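Local coordinates for protein ribosomal RNA small subunit methyltransferase D (Haemophilus influenzae, PDB 2IFT) that probably transfers a methyl group from S-adenosyl-L-methionine to N2 of guanine 966 of 16S rRNA in the assembled 30S particle, at residues A[78-83]-A[107-112]; A[115-120]-A[150-155]; A[129-134]-A[142-147]. All blocks are in the same frame, centred on the assembly; numbering follows the deposited sequence.

How the interactions relate
All three contacts belong to one Rossmann-like methyltransferase domain. Interaction 1 joins two parallel strands at one margin of the central sheet and is partly buried. It rests on backbone hydrogen bonds, with a weak salt bridge at one end. Interaction 3 is buried and wholly apolar: strand 126-131 of the same sheet meets helix 139-149. Interaction 2 lies nearer the surface and joins the chain after helix 113-116 to the chain after helix 139-149. Here side-chain N-H groups bind a backbone carbonyl. Phe116 packs on Leu82 and Ile109 of interaction 1, while Leu153 reaches Val129 of interaction 3. Interactions 1 and 3 do not touch each other.

Interaction 1: A[78-83]-A[107-112]; sequences KVTFLE and EVINQS
Phe81 and Glu107 meet through their backbones, where Phe81 N donates to Glu107 O at 2.6 Å. Strands 78-82 and 106-109 run parallel here. Glu107 N donates to Val79 O, and Ile109 N to Phe81 O at 2.8 Å. Just past strand 78-82, Glu83 N bonds Ile109 O at 3.1 Å. Gln111 N reaches this oxygen from the opposite face of its carbonyl plane, so two N-H groups grip it.

Leu82 and Ile109 lie side by side and point the same way, with Leu82 CD1 3.7 Å from Ile109 CG2. Thr80 is on this face too, and its CG2 meets Ile109 CD1 at 3.9 Å. The other face carries Phe81 and Val108. The Phe81 ring has Glu107 O at its edge, in plane, and Val79 CG1 over one face, toward the rim.

Lys78 is fully extended, with CG anti to the backbone N (chi1 -168°). Its NZ makes a weak salt bridge to Glu107 OE1 at 3.5 Å.

Helix 86-98 covers the Phe81 face through Leu92 and Leu96. Phe116 of helix 113-116 packs on Leu82 and Ile109. Glu83 turns its carboxylate elsewhere, to Gly63 N and Asp85 N. The strands and helix 86-98 form a beta-alpha-beta unit of the Rossmann-like methyltransferase fold. In class I methyltransferases an acidic residue at the end of the strand equivalent to 78-82 commonly binds the ribose of S-adenosylmethionine.

Interaction 2: A[115-120]-A[150-155]; sequences DFLKQP and NNWLKP
Asn150 meets Leu117 first, donating from ND2 to Leu117 O at 2.8 Å. The donor lies in the carbonyl plane, on a lone pair. The bond is bent, with an N-H...O angle of 139°, and the oxygen is tilted from the amide plane of Asn150. The other branch of the amide faces Pro120: Asn150 OD1 is 3.5 Å from Pro120 CG. These two side chains lie side by side and point the same way. Asn150 is also the first residue to leave helical geometry after helix 139-149, and its backbone bonds that of Gln121.

Trp152 makes the broadest contact. Its CG is anti to the carbonyl carbon (chi1 -72°). The indole meets Phe116, Leu117 and Gln119 of the turn. Its NE1 donates to Leu117 O at 3.0 Å, from a position tilted out of the carbonyl plane. Leu117 CD2 sits over one face of the indole, 3.7 Å from the centroid of the five-membered ring, in a CH-pi contact. At the six-membered ring, Trp152 CH2 is 3.7 Å from Phe116 CZ, and the two ring planes are inclined at 35°. Trp152 CZ2 comes within 3.2 Å of Gln119 O.

Around this core, His125 meets Trp152 edge-to-face, and Leu147 of helix 139-149 packs on both Leu117 and Trp152. Leu153 and Lys154 form a short strand; the backbones of Trp152 and Lys154 bond that of Phe126.

Leu117 O therefore accepts two side-chain N-H groups. Its carbonyl, in the type I turn from Phe116 to Gln119, gives the indole N-H of the buried Trp152 a partner. The NE1 bond and the Leu117 methyl over the indole would limit rotation of the ring, while the ND2 bond orients the Asn150 amide. The shared carbonyl ties both side chains to the turn.

Interaction 3: A[129-134]-A[142-147]; sequences VFLDPP and QAISLL
Leu131 and Ala143 pack between strand 126-131 and helix 139-149. Leu131 points at the helix, and its CD2 lies 3.8 Å from Ala143 CB. The alanine side chain also points to the strand, and the CA atoms are nearest here, Leu131 CA to Ala143 CA 7.8 Å.

Val129, two residues earlier on the same face of the strand, meets Leu147, one helical turn after Ala143. Their side chains approach tip to tip. Val129 CG1, anti to the backbone N (chi1 177°), is the branch that meets Leu147 CD1, at 3.9 Å. Leu147 CD1 also lies 4.1 Å from Leu131 CD1, so this one methyl sits against both strand residues. Ile144 crosses Leu131 obliquely. The modelled distance between their end methyls is too short to be reliable.

The strand and helix run roughly antiparallel, at 154°, as expected for a strand and its connecting helix in an alpha/beta fold. Leu153 closes on Val129 and Leu147, and Val161 of the neighbouring strand on Ile144. The strand runs on into Asp132-Pro133-Pro134, which fits the Asp-Pro-Pro motif of N6-methylase-type enzymes, usually found at the catalytic site. All five touching residues are buried and apolar, so van der Waals packing holds helix to sheet.

Interaction 1: A[78-83]-A[107-112]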
loop_
_atom_site.group_PDB
_atom_site.type_symbol
_atom_site.label_atom_id
_atom_site.label_comp_id
_atom_site.label_asym_id
_atom_site.label_seq_id
_atom_site.Cartn_x
_atom_site.Cartn_y
_atom_site.Cartn_z
ATOM N N LYS A 78 11.820 -0.202 1.705
ATOM C CA LYS A 78 11.308 1.158 1.707
ATOM C C LYS A 78 9.805 1.240 1.527
ATOM O O LYS A 78 9.197 0.434 0.819
ATOM C CB LYS A 78 11.976 1.986 0.603
ATOM C CG LYS A 78 11.702 3.482 0.733
ATOM C CD LYS A 78 12.328 4.286 -0.401
ATOM C CE LYS A 78 12.139 5.780 -0.182
ATOM N NZ LYS A 78 12.645 6.593 -1.327
ATOM N N VAL A 79 9.213 2.226 2.187
ATOM C CA VAL A 79 7.790 2.470 2.077
ATOM C C VAL A 79 7.609 3.945 1.750
ATOM O O VAL A 79 8.220 4.811 2.374
ATOM C CB VAL A 79 7.043 2.159 3.386
ATOM C CG1 VAL A 79 5.571 2.487 3.227
ATOM C CG2 VAL A 79 7.223 0.699 3.754
ATOM N N THR A 80 6.795 4.212 0.741
ATOM C CA THR A 80 6.494 5.565 0.324
ATOM C C THR A 80 5.011 5.740 0.617
ATOM O O THR A 80 4.194 4.898 0.229
ATOM C CB THR A 80 6.741 5.745 -1.171
ATOM O OG1 THR A 80 8.117 5.482 -1.447
ATOM C CG2 THR A 80 6.400 7.160 -1.612
ATOM N N PHE A 81 4.674 6.813 1.329
ATOM C CA PHE A 81 3.290 7.097 1.683
ATOM C C PHE A 81 2.744 8.251 0.845
ATOM O O PHE A 81 3.332 9.327 0.820
ATOM C CB PHE A 81 3.167 7.493 3.161
ATOM C CG PHE A 81 3.742 6.489 4.127
ATOM C CD1 PHE A 81 5.122 6.370 4.296
ATOM C CD2 PHE A 81 2.901 5.702 4.909
ATOM C CE1 PHE A 81 5.653 5.482 5.240
ATOM C CE2 PHE A 81 3.420 4.814 5.849
ATOM C CZ PHE A 81 4.796 4.706 6.017
ATOM N N LEU A 82 1.633 8.011 0.153
ATOM C CA LEU A 82 0.987 9.040 -0.651
ATOM C C LEU A 82 -0.253 9.513 0.097
ATOM O O LEU A 82 -1.133 8.715 0.442
ATOM C CB LEU A 82 0.593 8.489 -2.024
ATOM C CG LEU A 82 1.590 8.812 -3.142
ATOM C CD1 LEU A 82 1.596 10.318 -3.405
ATOM C CD2 LEU A 82 2.982 8.335 -2.751
ATOM N N GLU A 83 -0.322 10.809 0.357
ATOM C CA GLU A 83 -1.449 11.362 1.100
ATOM C C GLU A 83 -1.756 12.796 0.682
ATOM O O GLU A 83 -0.907 13.668 0.792
ATOM C CB GLU A 83 -1.140 11.299 2.601
ATOM C CG GLU A 83 -2.242 11.822 3.491
ATOM C CD GLU A 83 -3.590 11.217 3.158
ATOM O OE1 GLU A 83 -3.719 9.971 3.234
ATOM O OE2 GLU A 83 -4.515 11.994 2.823
ATOM N N GLU A 107 9.209 7.505 3.102
ATOM C CA GLU A 107 9.019 8.803 2.467
ATOM C C GLU A 107 7.547 9.171 2.369
ATOM O O GLU A 107 6.710 8.329 2.066
ATOM C CB GLU A 107 9.633 8.793 1.069
ATOM C CG GLU A 107 9.290 10.013 0.245
ATOM C CD GLU A 107 9.977 10.026 -1.099
ATOM O OE1 GLU A 107 10.129 8.944 -1.713
ATOM O OE2 GLU A 107 10.351 11.126 -1.549
ATOM N N VAL A 108 7.238 10.438 2.618
ATOM C CA VAL A 108 5.862 10.922 2.553
ATOM C C VAL A 108 5.724 11.934 1.420
ATOM O O VAL A 108 6.393 12.966 1.417
ATOM C CB VAL A 108 5.440 11.611 3.883
ATOM C CG1 VAL A 108 4.003 12.140 3.778
ATOM C CG2 VAL A 108 5.549 10.626 5.041
ATOM N N ILE A 109 4.867 11.624 0.451
ATOM C CA ILE A 109 4.628 12.521 -0.673
ATOM C C ILE A 109 3.199 13.016 -0.546
ATOM O O ILE A 109 2.260 12.227 -0.608
ATOM C CB ILE A 109 4.801 11.798 -2.024
ATOM C CG1 ILE A 109 6.251 11.328 -2.173
ATOM C CG2 ILE A 109 4.422 12.737 -3.173
ATOM C CD1 ILE A 109 6.540 10.602 -3.464
ATOM N N ASN A 110 3.049 14.323 -0.350
ATOM C CA ASN A 110 1.739 14.943 -0.180
ATOM C C ASN A 110 1.021 15.157 -1.519
ATOM O O ASN A 110 0.996 16.262 -2.065
ATOM C CB ASN A 110 1.899 16.275 0.576
ATOM C CG ASN A 110 0.573 16.982 0.827
ATOM O OD1 ASN A 110 -0.406 16.366 1.250
ATOM N ND2 ASN A 110 0.540 18.283 0.576
ATOM N N GLN A 111 0.448 14.077 -2.039
ATOM C CA GLN A 111 -0.295 14.101 -3.292
ATOM C C GLN A 111 -1.313 12.981 -3.303
ATOM O O GLN A 111 -1.191 11.992 -2.568
ATOM C CB GLN A 111 0.618 13.859 -4.495
ATOM C CG GLN A 111 1.477 15.002 -4.951
ATOM C CD GLN A 111 2.314 14.614 -6.155
ATOM O OE1 GLN A 111 1.787 14.105 -7.153
ATOM N NE2 GLN A 111 3.622 14.850 -6.073
ATOM N N SER A 112 -2.313 13.139 -4.155
ATOM C CA SER A 112 -3.314 12.105 -4.343
ATOM C C SER A 112 -2.634 11.138 -5.297
ATOM O O SER A 112 -1.965 11.572 -6.241
ATOM C CB SER A 112 -4.551 12.665 -5.035
ATOM O OG SER A 112 -5.319 11.602 -5.578
#

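Interaction 2: A[115-120]-A[150-155]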
loop_
_atom_site.group_PDB
_atom_site.type_symbol
_atom_site.label_atom_id
_atom_site.label_comp_id
_atom_site.label_asym_id
_atom_site.label_seq_id
_atom_site.Cartn_x
_atom_site.Cartn_y
_atom_site.Cartn_z
ATOM N N ASP A 115 -3.182 11.443 -9.103
ATOM C CA ASP A 115 -2.413 12.351 -9.945
ATOM C C ASP A 115 -0.935 12.014 -9.921
ATOM O O ASP A 115 -0.266 12.084 -10.950
ATOM C CB ASP A 115 -2.634 13.817 -9.534
ATOM C CG ASP A 115 -4.001 14.342 -9.964
ATOM O OD1 ASP A 115 -4.418 14.051 -11.105
ATOM O OD2 ASP A 115 -4.657 15.049 -9.173
ATOM N N PHE A 116 -0.429 11.642 -8.750
ATOM C CA PHE A 116 0.976 11.279 -8.609
ATOM C C PHE A 116 1.365 10.169 -9.595
ATOM O O PHE A 116 2.411 10.240 -10.239
ATOM C CB PHE A 116 1.255 10.810 -7.170
ATOM C CG PHE A 116 2.578 10.098 -6.992
ATOM C CD1 PHE A 116 2.628 8.712 -6.882
ATOM C CD2 PHE A 116 3.764 10.817 -6.882
ATOM C CE1 PHE A 116 3.844 8.047 -6.651
ATOM C CE2 PHE A 116 4.987 10.166 -6.654
ATOM C CZ PHE A 116 5.022 8.778 -6.538
ATOM N N LEU A 117 0.509 9.155 -9.699
ATOM C CA LEU A 117 0.750 8.014 -10.575
ATOM C C LEU A 117 0.592 8.283 -12.077
ATOM O O LEU A 117 0.820 7.388 -12.879
ATOM C CB LEU A 117 -0.162 6.841 -10.167
ATOM C CG LEU A 117 0.017 6.231 -8.767
ATOM C CD1 LEU A 117 -1.043 5.167 -8.544
ATOM C CD2 LEU A 117 1.413 5.621 -8.625
ATOM N N LYS A 118 0.206 9.496 -12.462
ATOM C CA LYS A 118 0.052 9.811 -13.890
ATOM C C LYS A 118 1.400 10.102 -14.545
ATOM O O LYS A 118 1.499 10.186 -15.769
ATOM C CB LYS A 118 -0.863 11.020 -14.099
ATOM C CG LYS A 118 -2.318 10.789 -13.763
ATOM C CD LYS A 118 -3.115 12.076 -13.942
ATOM C CE LYS A 118 -4.577 11.860 -13.612
ATOM N NZ LYS A 118 -5.154 10.827 -14.506
ATOM N N GLN A 119 2.437 10.251 -13.726
ATOM C CA GLN A 119 3.777 10.529 -14.222
ATOM C C GLN A 119 4.481 9.250 -14.710
ATOM O O GLN A 119 4.826 8.390 -13.905
ATOM C CB GLN A 119 4.584 11.194 -13.107
ATOM C CG GLN A 119 6.026 11.477 -13.450
ATOM C CD GLN A 119 6.765 12.104 -12.296
ATOM O OE1 GLN A 119 6.715 13.323 -12.085
ATOM N NE2 GLN A 119 7.450 11.273 -11.527
ATOM N N PRO A 120 4.696 9.113 -16.037
ATOM C CA PRO A 120 5.356 7.939 -16.635
ATOM C C PRO A 120 6.753 7.701 -16.071
ATOM O O PRO A 120 7.615 8.568 -16.159
ATOM C CB PRO A 120 5.397 8.284 -18.124
ATOM C CG PRO A 120 4.166 9.121 -18.313
ATOM C CD PRO A 120 4.206 10.025 -17.090
ATOM N N ASN A 150 1.742 3.499 -16.387
ATOM C CA ASN A 150 2.980 4.235 -16.242
ATOM C C ASN A 150 4.225 3.581 -15.662
ATOM O O ASN A 150 5.031 4.243 -15.014
ATOM C CB ASN A 150 2.676 5.563 -15.543
ATOM C CG ASN A 150 1.660 6.400 -16.320
ATOM O OD1 ASN A 150 1.840 6.660 -17.509
ATOM N ND2 ASN A 150 0.588 6.816 -15.656
ATOM N N ASN A 151 4.378 2.282 -15.899
ATOM C CA ASN A 151 5.596 1.573 -15.517
ATOM C C ASN A 151 6.017 1.740 -14.054
ATOM O O ASN A 151 7.181 2.007 -13.773
ATOM C CB ASN A 151 6.711 2.080 -16.451
ATOM C CG ASN A 151 7.934 1.179 -16.479
ATOM O OD1 ASN A 151 7.817 -0.041 -16.486
ATOM N ND2 ASN A 151 9.119 1.787 -16.528
ATOM N N TRP A 152 5.084 1.565 -13.125
ATOM C CA TRP A 152 5.387 1.737 -11.709
ATOM C C TRP A 152 5.781 0.459 -11.002
ATOM O O TRP A 152 6.543 0.484 -10.031
ATOM C CB TRP A 152 4.180 2.300 -10.964
ATOM C CG TRP A 152 3.897 3.711 -11.251
ATOM C CD1 TRP A 152 2.990 4.200 -12.137
ATOM C CD2 TRP A 152 4.552 4.844 -10.671
ATOM N NE1 TRP A 152 3.036 5.570 -12.148
ATOM C CE2 TRP A 152 3.986 5.992 -11.257
ATOM C CE3 TRP A 152 5.567 4.995 -9.710
ATOM C CZ2 TRP A 152 4.397 7.286 -10.918
ATOM C CZ3 TRP A 152 5.980 6.287 -9.370
ATOM C CH2 TRP A 152 5.393 7.414 -9.974
ATOM N N LEU A 153 5.246 -0.650 -11.497
ATOM C CA LEU A 153 5.461 -1.945 -10.892
ATOM C C LEU A 153 6.630 -2.746 -11.372
ATOM O O LEU A 153 6.881 -2.880 -12.566
ATOM C CB LEU A 153 4.208 -2.790 -11.045
ATOM C CG LEU A 153 2.984 -2.144 -10.398
ATOM C CD1 LEU A 153 1.779 -2.989 -10.722
ATOM C CD2 LEU A 153 3.174 -2.008 -8.883
ATOM N N LYS A 154 7.334 -3.304 -10.404
ATOM C CA LYS A 154 8.471 -4.139 -10.683
ATOM C C LYS A 154 7.909 -5.537 -10.888
ATOM O O LYS A 154 6.822 -5.868 -10.387
ATOM C CB LYS A 154 9.417 -4.067 -9.504
ATOM C CG LYS A 154 9.841 -2.633 -9.248
ATOM C CD LYS A 154 10.747 -2.510 -8.058
ATOM C CE LYS A 154 11.823 -3.558 -8.083
ATOM N NZ LYS A 154 12.930 -3.147 -7.198
ATOM N N PRO A 155 8.629 -6.377 -11.632
ATOM C CA PRO A 155 8.141 -7.733 -11.875
ATOM C C PRO A 155 7.775 -8.489 -10.599
ATOM O O PRO A 155 8.471 -8.411 -9.588
ATOM C CB PRO A 155 9.290 -8.375 -12.667
ATOM C CG PRO A 155 10.515 -7.599 -12.225
ATOM C CD PRO A 155 9.977 -6.185 -12.198
#

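Interaction 3: A[129-134]-A[142-147]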
loop_
_atom_site.group_PDB
_atom_site.type_symbol
_atom_site.label_atom_id
_atom_site.label_comp_id
_atom_site.label_asym_id
_atom_site.label_seq_id
_atom_site.Cartn_x
_atom_site.Cartn_y
_atom_site.Cartn_z
ATOM N N VAL A 129 2.295 -2.910 -3.338
ATOM C CA VAL A 129 1.382 -1.769 -3.381
ATOM C C VAL A 129 0.090 -1.999 -2.606
ATOM O O VAL A 129 -0.561 -3.035 -2.775
ATOM C CB VAL A 129 0.999 -1.422 -4.834
ATOM C CG1 VAL A 129 0.006 -0.277 -4.850
ATOM C CG2 VAL A 129 2.243 -1.059 -5.636
ATOM N N PHE A 130 -0.265 -1.026 -1.762
ATOM C CA PHE A 130 -1.485 -1.055 -0.958
ATOM C C PHE A 130 -2.449 -0.000 -1.499
ATOM O O PHE A 130 -2.156 1.202 -1.453
ATOM C CB PHE A 130 -1.200 -0.715 0.516
ATOM C CG PHE A 130 -0.144 -1.567 1.154
ATOM C CD1 PHE A 130 1.112 -1.041 1.428
ATOM C CD2 PHE A 130 -0.398 -2.901 1.468
ATOM C CE1 PHE A 130 2.113 -1.827 2.009
ATOM C CE2 PHE A 130 0.591 -3.695 2.049
ATOM C CZ PHE A 130 1.857 -3.149 2.319
ATOM N N LEU A 131 -3.585 -0.446 -2.022
ATOM C CA LEU A 131 -4.601 0.455 -2.550
ATOM C C LEU A 131 -5.917 0.284 -1.802
ATOM O O LEU A 131 -6.684 -0.643 -2.093
ATOM C CB LEU A 131 -4.860 0.174 -4.025
ATOM C CG LEU A 131 -3.774 0.486 -5.034
ATOM C CD1 LEU A 131 -4.258 0.067 -6.398
ATOM C CD2 LEU A 131 -3.446 1.966 -5.009
ATOM N N ASP A 132 -6.177 1.163 -0.839
ATOM C CA ASP A 132 -7.421 1.101 -0.086
ATOM C C ASP A 132 -8.095 2.477 -0.001
ATOM O O ASP A 132 -8.293 3.028 1.078
ATOM C CB ASP A 132 -7.172 0.525 1.311
ATOM C CG ASP A 132 -6.327 1.436 2.181
ATOM O OD1 ASP A 132 -5.373 2.050 1.656
ATOM O OD2 ASP A 132 -6.615 1.530 3.396
ATOM N N PRO A 133 -8.454 3.049 -1.155
ATOM C CA PRO A 133 -9.109 4.357 -1.164
ATOM C C PRO A 133 -10.605 4.227 -0.881
ATOM O O PRO A 133 -11.153 3.126 -0.840
ATOM C CB PRO A 133 -8.848 4.852 -2.575
ATOM C CG PRO A 133 -8.965 3.606 -3.360
ATOM C CD PRO A 133 -8.159 2.615 -2.532
ATOM N N PRO A 134 -11.284 5.364 -0.675
ATOM C CA PRO A 134 -12.724 5.336 -0.405
ATOM C C PRO A 134 -13.442 4.671 -1.572
ATOM O O PRO A 134 -12.919 4.631 -2.686
ATOM C CB PRO A 134 -13.070 6.815 -0.272
ATOM C CG PRO A 134 -11.826 7.384 0.341
ATOM C CD PRO A 134 -10.734 6.718 -0.477
ATOM N N GLN A 142 -9.032 3.368 -11.001
ATOM C CA GLN A 142 -8.223 4.390 -11.661
ATOM C C GLN A 142 -6.733 4.206 -11.324
ATOM O O GLN A 142 -5.866 4.285 -12.201
ATOM C CB GLN A 142 -8.685 5.784 -11.230
ATOM C CG GLN A 142 -10.097 6.158 -11.693
ATOM C CD GLN A 142 -10.549 7.513 -11.153
ATOM O OE1 GLN A 142 -9.875 8.532 -11.353
ATOM N NE2 GLN A 142 -11.695 7.530 -10.463
ATOM N N ALA A 143 -6.441 3.951 -10.052
ATOM C CA ALA A 143 -5.068 3.754 -9.612
ATOM C C ALA A 143 -4.443 2.532 -10.281
ATOM O O ALA A 143 -3.281 2.575 -10.710
ATOM C CB ALA A 143 -5.024 3.595 -8.102
ATOM N N ILE A 144 -5.215 1.446 -10.363
ATOM C CA ILE A 144 -4.734 0.217 -10.981
ATOM C C ILE A 144 -4.263 0.542 -12.387
ATOM O O ILE A 144 -3.134 0.237 -12.768
ATOM C CB ILE A 144 -5.857 -0.854 -11.091
ATOM C CG1 ILE A 144 -6.367 -1.233 -9.703
ATOM C CG2 ILE A 144 -5.339 -2.080 -11.824
ATOM C CD1 ILE A 144 -5.303 -1.732 -8.779
ATOM N N SER A 145 -5.153 1.161 -13.151
ATOM C CA SER A 145 -4.860 1.536 -14.517
ATOM C C SER A 145 -3.557 2.320 -14.629
ATOM O O SER A 145 -2.727 2.026 -15.478
ATOM C CB SER A 145 -6.015 2.361 -15.088
ATOM O OG SER A 145 -5.566 3.153 -16.175
ATOM N N LEU A 146 -3.373 3.308 -13.764
ATOM C CA LEU A 146 -2.162 4.121 -13.794
ATOM C C LEU A 146 -0.897 3.329 -13.437
ATOM O O LEU A 146 0.146 3.496 -14.068
ATOM C CB LEU A 146 -2.334 5.314 -12.862
ATOM C CG LEU A 146 -3.483 6.257 -13.259
ATOM C CD1 LEU A 146 -3.730 7.282 -12.153
ATOM C CD2 LEU A 146 -3.146 6.957 -14.581
ATOM N N LEU A 147 -0.979 2.477 -12.420
ATOM C CA LEU A 147 0.172 1.660 -12.047
ATOM C C LEU A 147 0.668 0.923 -13.282
ATOM O O LEU A 147 1.857 0.938 -13.590
ATOM C CB LEU A 147 -0.211 0.637 -10.971
ATOM C CG LEU A 147 -0.332 1.141 -9.532
ATOM C CD1 LEU A 147 -0.881 0.030 -8.659
ATOM C CD2 LEU A 147 1.031 1.604 -9.023
#